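Malyl-CoA lyase/beta-methylmalyl-CoA lyase (Methylobacterium extorquens, PDB 5UGR) belongs to the HpcH/HpaI aldolase and citrate lyase family and binds a magnesium ion in a TIM-barrel enzyme fold. Local coordinates at residues I59-N64 with D91-P97; M145-E149 with R212-A216. All blocks are in the same frame, centred on the assembly; numbering follows the deposited sequence. Where two conformers were deposited one is given.

Overall arrangement
Both contacts belong to one closed barrel of eight parallel strands, and both show how the helices outside such a barrel are fixed to one another. Contact 1 comes first along the chain and closes before contact 2 opens. It pairs helix 52-65, which follows strand 38-42, with helix 85-95, which follows strand 72-76. Contact 2 joins the short helices 142-146 and 148-151, after strand 134-139, to helix 207-220, which leads into strand 223-226. The centres are 32 Å apart, on opposite sides of the chain's centre, and the nearest atoms are about 23 Å apart. Contact 1 is largely apolar; contact 2 is buried overall and built round an arginine-glutamate salt bridge, where neighbouring subunits of the hexamer also pack.

Contact 1 (I59-N64 with D91-P97); sequences IIQALN and DIVEACP
Ile-60 lies over Ile-92, CG1 to CG1 at 3.8 Å, and its CD1 also comes within 3.8 Å of Asp-91 O. Residues 59-64 and 91-95 are helical, run nearly parallel (27°, signed crossing -27°) and keep their axes 10.0 Å apart. The register sets Ile-60 CA 5.9 Å from Ile-92 CA and Asn-64 CA 6.1 Å from Cys-96 CA, one helical turn on. Ile-60, Leu-63 and Ile-92 all adopt the mt rotamer. Leu-63 CD1 reaches Ile-92 CG2 at 3.8 Å and Cys-96 CB at 4.0 Å, while Cys-96, chi1 m, puts SG 3.7 Å from Ile-60 CA. Cys-96 leaves helical geometry (phi/psi -131/82), and at this end Asn-64 ND2 donates to Ala-95 O (3.2 Å). Such near-parallel packing of successive outer helices is characteristic of the TIM barrel; beneath it, Ile-59 and Leu-63 touch Leu-41 of strand 38-42. The carboxylate of Asp-91 turns to a salt bridge with Arg-87. With aliphatic and sulfur surfaces making most of the contact, the pairing depends mainly on shape fit, and the Asn-64 amide supplies the one directional tie across the segments, where helix 85-95 ends.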
loop_
_atom_site.group_PDB
_atom_site.type_symbol
_atom_site.label_atom_id
_atom_site.label_comp_id
_atom_site.label_asym_id
_atom_site.label_seq_id
_atom_site.Cartn_x
_atom_site.Cartn_y
_atom_site.Cartn_z
ATOM N N ILE A 59 0.600 35.018 23.244
ATOM C CA ILE A 59 1.078 34.926 21.875
ATOM C C ILE A 59 0.274 35.727 20.839
ATOM O O ILE A 59 0.808 36.333 19.925
ATOM C CB ILE A 59 1.167 33.393 21.485
ATOM C CG1 ILE A 59 2.381 32.793 22.208
ATOM C CG2 ILE A 59 1.289 33.220 19.967
ATOM C CD1 ILE A 59 2.514 31.275 22.117
ATOM N N ILE A 60 -1.034 35.773 21.031
ATOM C CA ILE A 60 -1.858 36.583 20.175
ATOM C C ILE A 60 -1.407 38.058 20.271
ATOM O O ILE A 60 -1.225 38.747 19.261
ATOM C CB ILE A 60 -3.345 36.422 20.542
ATOM C CG1 ILE A 60 -3.851 35.036 20.064
ATOM C CG2 ILE A 60 -4.159 37.525 19.886
ATOM C CD1 ILE A 60 -5.232 34.653 20.549
ATOM N N GLN A 61 -1.211 38.511 21.499
ATOM C CA GLN A 61 -0.785 39.909 21.729
ATOM C C GLN A 61 0.601 40.127 21.095
ATOM O O GLN A 61 0.825 41.127 20.360
ATOM C CB GLN A 61 -0.810 40.250 23.250
ATOM C CG GLN A 61 -0.013 41.513 23.581
ATOM C CD GLN A 61 -0.213 42.032 24.980
ATOM O OE1 GLN A 61 -0.542 43.178 25.139
ATOM N NE2 GLN A 61 0.013 41.197 26.004
ATOM N N ALA A 62 1.520 39.143 21.303
ATOM C CA ALA A 62 2.875 39.317 20.797
ATOM C C ALA A 62 2.893 39.333 19.248
ATOM O O ALA A 62 3.568 40.194 18.639
ATOM C CB ALA A 62 3.784 38.207 21.316
ATOM N N LEU A 63 2.159 38.427 18.613
ATOM C CA LEU A 63 2.129 38.414 17.173
ATOM C C LEU A 63 1.504 39.651 16.564
ATOM O O LEU A 63 1.923 40.098 15.496
ATOM C CB LEU A 63 1.389 37.167 16.627
ATOM C CG LEU A 63 2.144 35.853 16.751
ATOM C CD1 LEU A 63 1.168 34.720 16.520
ATOM C CD2 LEU A 63 3.264 35.823 15.752
ATOM N N ASN A 64 0.532 40.237 17.268
ATOM C CA ASN A 64 -0.144 41.414 16.754
ATOM C C ASN A 64 0.531 42.720 17.045
ATOM O O ASN A 64 0.363 43.687 16.269
ATOM C CB ASN A 64 -1.548 41.408 17.305
ATOM C CG ASN A 64 -2.434 40.410 16.586
ATOM O OD1 ASN A 64 -2.125 39.935 15.487
ATOM N ND2 ASN A 64 -3.536 40.104 17.182
ATOM N N ASP A 91 -7.839 30.052 17.775
ATOM C CA ASP A 91 -7.735 31.421 18.330
ATOM C C ASP A 91 -6.614 32.216 17.650
ATOM O O ASP A 91 -6.776 33.383 17.310
ATOM C CB ASP A 91 -7.530 31.415 19.827
ATOM C CG ASP A 91 -8.716 30.939 20.592
ATOM O OD1 ASP A 91 -9.772 30.657 20.001
ATOM O OD2 ASP A 91 -8.620 30.987 21.847
ATOM N N ILE A 92 -5.469 31.578 17.438
ATOM C CA ILE A 92 -4.325 32.302 16.889
ATOM C C ILE A 92 -4.470 32.526 15.412
ATOM O O ILE A 92 -4.181 33.653 14.937
ATOM C CB ILE A 92 -2.978 31.663 17.272
ATOM C CG1 ILE A 92 -2.842 31.594 18.781
ATOM C CG2 ILE A 92 -1.807 32.377 16.616
ATOM C CD1 ILE A 92 -1.766 30.674 19.357
ATOM N N VAL A 93 -4.903 31.500 14.641
ATOM C CA VAL A 93 -5.007 31.729 13.223
ATOM C C VAL A 93 -6.120 32.766 12.945
ATOM O O VAL A 93 -5.953 33.647 12.064
ATOM C CB VAL A 93 -5.176 30.429 12.397
ATOM C CG1 VAL A 93 -5.326 30.703 10.918
ATOM C CG2 VAL A 93 -3.991 29.487 12.640
ATOM N N GLU A 94 -7.202 32.733 13.704
ATOM C CA GLU A 94 -8.261 33.744 13.492
ATOM C C GLU A 94 -7.749 35.149 13.733
ATOM O O GLU A 94 -8.087 36.050 12.974
ATOM C CB GLU A 94 -9.481 33.449 14.372
ATOM C CG GLU A 94 -10.381 32.340 13.857
ATOM C CD GLU A 94 -11.636 32.128 14.692
ATOM O OE1 GLU A 94 -11.821 32.783 15.744
ATOM O OE2 GLU A 94 -12.474 31.306 14.237
ATOM N N ALA A 95 -6.938 35.316 14.793
ATOM C CA ALA A 95 -6.574 36.658 15.298
ATOM C C ALA A 95 -5.317 37.264 14.723
ATOM O O ALA A 95 -5.105 38.462 14.897
ATOM C CB ALA A 95 -6.491 36.636 16.805
ATOM N N CYS A 96 -4.465 36.439 14.082
ATOM C CA CYS A 96 -3.070 36.865 13.878
ATOM C C CYS A 96 -2.606 36.680 12.445
ATOM O O CYS A 96 -1.925 35.692 12.117
ATOM C CB CYS A 96 -2.136 36.142 14.835
ATOM S SG CYS A 96 -2.519 36.263 16.584
ATOM N N PRO A 97 -2.935 37.631 11.552
ATOM C CA PRO A 97 -2.421 37.600 10.170
ATOM C C PRO A 97 -0.873 37.502 10.082
ATOM O O PRO A 97 -0.366 37.006 9.079
ATOM C CB PRO A 97 -2.880 38.952 9.579
ATOM C CG PRO A 97 -3.959 39.421 10.451
ATOM C CD PRO A 97 -3.856 38.763 11.775
#

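Contact 2 (M145-E149 with R212-A216); sequences MANVE and RMLVA
In this TIM barrel, the short helices 142-146 and 148-151, which follow strand 134-139, meet helix 207-220 through a knob-into-hole contact whose knob is an arginine. Arg-212, extended with chi1 to chi3 all t, inserts among Met-145, Ala-146, Val-148 and Glu-149. Met-145 is helical, Asn-147 (phi/psi -121/18) holds the N-cap position of the next helix without a capping bond from its side chain, and Val-148 and Glu-149 are helical; so are 212-216. Glu-149 CA and Ala-216 CA lie 4.9 Å apart.

Glu-149, chi1 m and chi2 p, turns its carboxylate to the guanidinium edge for a two-pronged salt bridge: Arg-212 NH2 to Glu-149 OE1 at 2.8 Å and Arg-212 NE to Glu-149 OE2 at 2.9 Å. Arg-212 NH2 also gives a weak hydrogen bond to Ala-146 O (3.2 Å). Met-145 O lies over the guanidinium face, 3.1 Å from Arg-212 CZ, at angles too poor for a hydrogen bond. Asn-147 ND2 is satisfied by Leu-143 O and by Tyr-220 OH of a neighbouring subunit. Val-148 CG2 packs on Met-213 CG (4.1 Å) and Ala-216 CB (4.0 Å), and both Val-148 and Met-213 rest on Ile-139 of the barrel wall. The main salt bridge forms within the chain; Arg-212 NH1 has in addition a long, weak ion pair with Glu-149 of a neighbouring subunit. A water links the two residues, donating to Glu-149 OE2 at 2.7 Å and to Arg-212 O at 2.9 Å, all within one chain.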
loop_
_atom_site.group_PDB
_atom_site.type_symbol
_atom_site.label_atom_id
_atom_site.label_comp_id
_atom_site.label_asym_id
_atom_site.label_seq_id
_atom_site.Cartn_x
_atom_site.Cartn_y
_atom_site.Cartn_z
ATOM N N MET A 145 9.496 8.703 13.317
ATOM C CA MET A 145 10.655 8.260 12.553
ATOM C C MET A 145 10.317 7.064 11.672
ATOM O O MET A 145 10.808 6.954 10.545
ATOM C CB MET A 145 11.803 7.936 13.505
ATOM C CG MET A 145 13.102 7.650 12.820
ATOM S SD MET A 145 13.798 9.006 11.822
ATOM C CE MET A 145 14.185 10.197 13.092
ATOM N N ALA A 146 9.513 6.140 12.187
ATOM C CA ALA A 146 9.101 4.956 11.411
ATOM C C ALA A 146 8.206 5.254 10.198
ATOM O O ALA A 146 8.092 4.435 9.279
ATOM C CB ALA A 146 8.394 3.994 12.335
ATOM N N ASN A 147 7.599 6.469 10.171
ATOM C CA ASN A 147 6.700 6.901 9.143
ATOM C C ASN A 147 7.188 8.169 8.435
ATOM O O ASN A 147 6.413 8.820 7.729
ATOM C CB ASN A 147 5.290 7.094 9.717
ATOM C CG ASN A 147 4.697 5.781 10.147
ATOM O OD1 ASN A 147 4.342 4.968 9.297
ATOM N ND2 ASN A 147 4.598 5.564 11.403
ATOM N N VAL A 148 8.487 8.491 8.566
ATOM C CA VAL A 148 8.930 9.821 8.152
ATOM C C VAL A 148 8.801 10.072 6.662
ATOM O O VAL A 148 8.480 11.194 6.241
ATOM C CB VAL A 148 10.358 10.103 8.672
ATOM C CG1 VAL A 148 11.420 9.199 8.082
ATOM C CG2 VAL A 148 10.713 11.580 8.574
ATOM N N GLU A 149 9.015 9.040 5.841
ATOM C CA GLU A 149 8.932 9.211 4.412
ATOM C C GLU A 149 7.508 9.522 3.975
ATOM O O GLU A 149 7.276 10.377 3.116
ATOM C CB GLU A 149 9.447 7.963 3.687
ATOM C CG GLU A 149 10.892 7.621 3.991
ATOM C CD GLU A 149 11.128 6.779 5.246
ATOM O OE1 GLU A 149 10.146 6.310 6.026
ATOM O OE2 GLU A 149 12.379 6.598 5.442
ATOM N N ARG A 212 17.993 9.461 8.179
ATOM C CA ARG A 212 16.678 9.056 7.652
ATOM C C ARG A 212 15.780 10.238 7.449
ATOM O O ARG A 212 15.100 10.321 6.410
ATOM C CB ARG A 212 16.020 8.006 8.531
ATOM C CG ARG A 212 14.789 7.391 7.851
ATOM C CD ARG A 212 14.250 6.228 8.676
ATOM N NE ARG A 212 12.977 5.811 8.124
ATOM C CZ ARG A 212 12.203 4.897 8.652
ATOM N NH1 ARG A 212 12.555 4.274 9.794
ATOM N NH2 ARG A 212 11.016 4.698 8.095
ATOM N N MET A 213 15.765 11.148 8.417
ATOM C CA MET A 213 14.952 12.354 8.221
ATOM C C MET A 213 15.440 13.230 7.085
ATOM O O MET A 213 14.615 13.727 6.296
ATOM C CB MET A 213 14.872 13.170 9.523
ATOM C CG MET A 213 13.769 14.218 9.526
ATOM S SD MET A 213 13.864 15.426 10.844
ATOM C CE MET A 213 15.083 16.515 10.118
ATOM N N LEU A 214 16.756 13.361 6.971
ATOM C CA LEU A 214 17.360 14.093 5.854
ATOM C C LEU A 214 16.907 13.550 4.501
ATOM O O LEU A 214 16.523 14.309 3.600
ATOM C CB LEU A 214 18.868 14.037 5.959
ATOM C CG LEU A 214 19.674 14.590 4.757
ATOM C CD1 LEU A 214 19.813 16.061 4.867
ATOM C CD2 LEU A 214 20.962 13.878 4.600
ATOM N N VAL A 215 16.990 12.233 4.331
ATOM C CA VAL A 215 16.616 11.609 3.061
ATOM C C VAL A 215 15.134 11.890 2.759
ATOM O O VAL A 215 14.783 12.255 1.606
ATOM C CB VAL A 215 16.980 10.111 3.031
ATOM C CG1 VAL A 215 16.250 9.383 1.866
ATOM C CG2 VAL A 215 18.482 9.961 2.964
ATOM N N ALA A 216 14.271 11.796 3.763
ATOM C CA ALA A 216 12.862 12.075 3.521
ATOM C C ALA A 216 12.699 13.523 3.048
ATOM O O ALA A 216 11.912 13.828 2.136
ATOM C CB ALA A 216 12.054 11.823 4.787
HETATM O O HOH W 1 14.458 8.160 4.579
#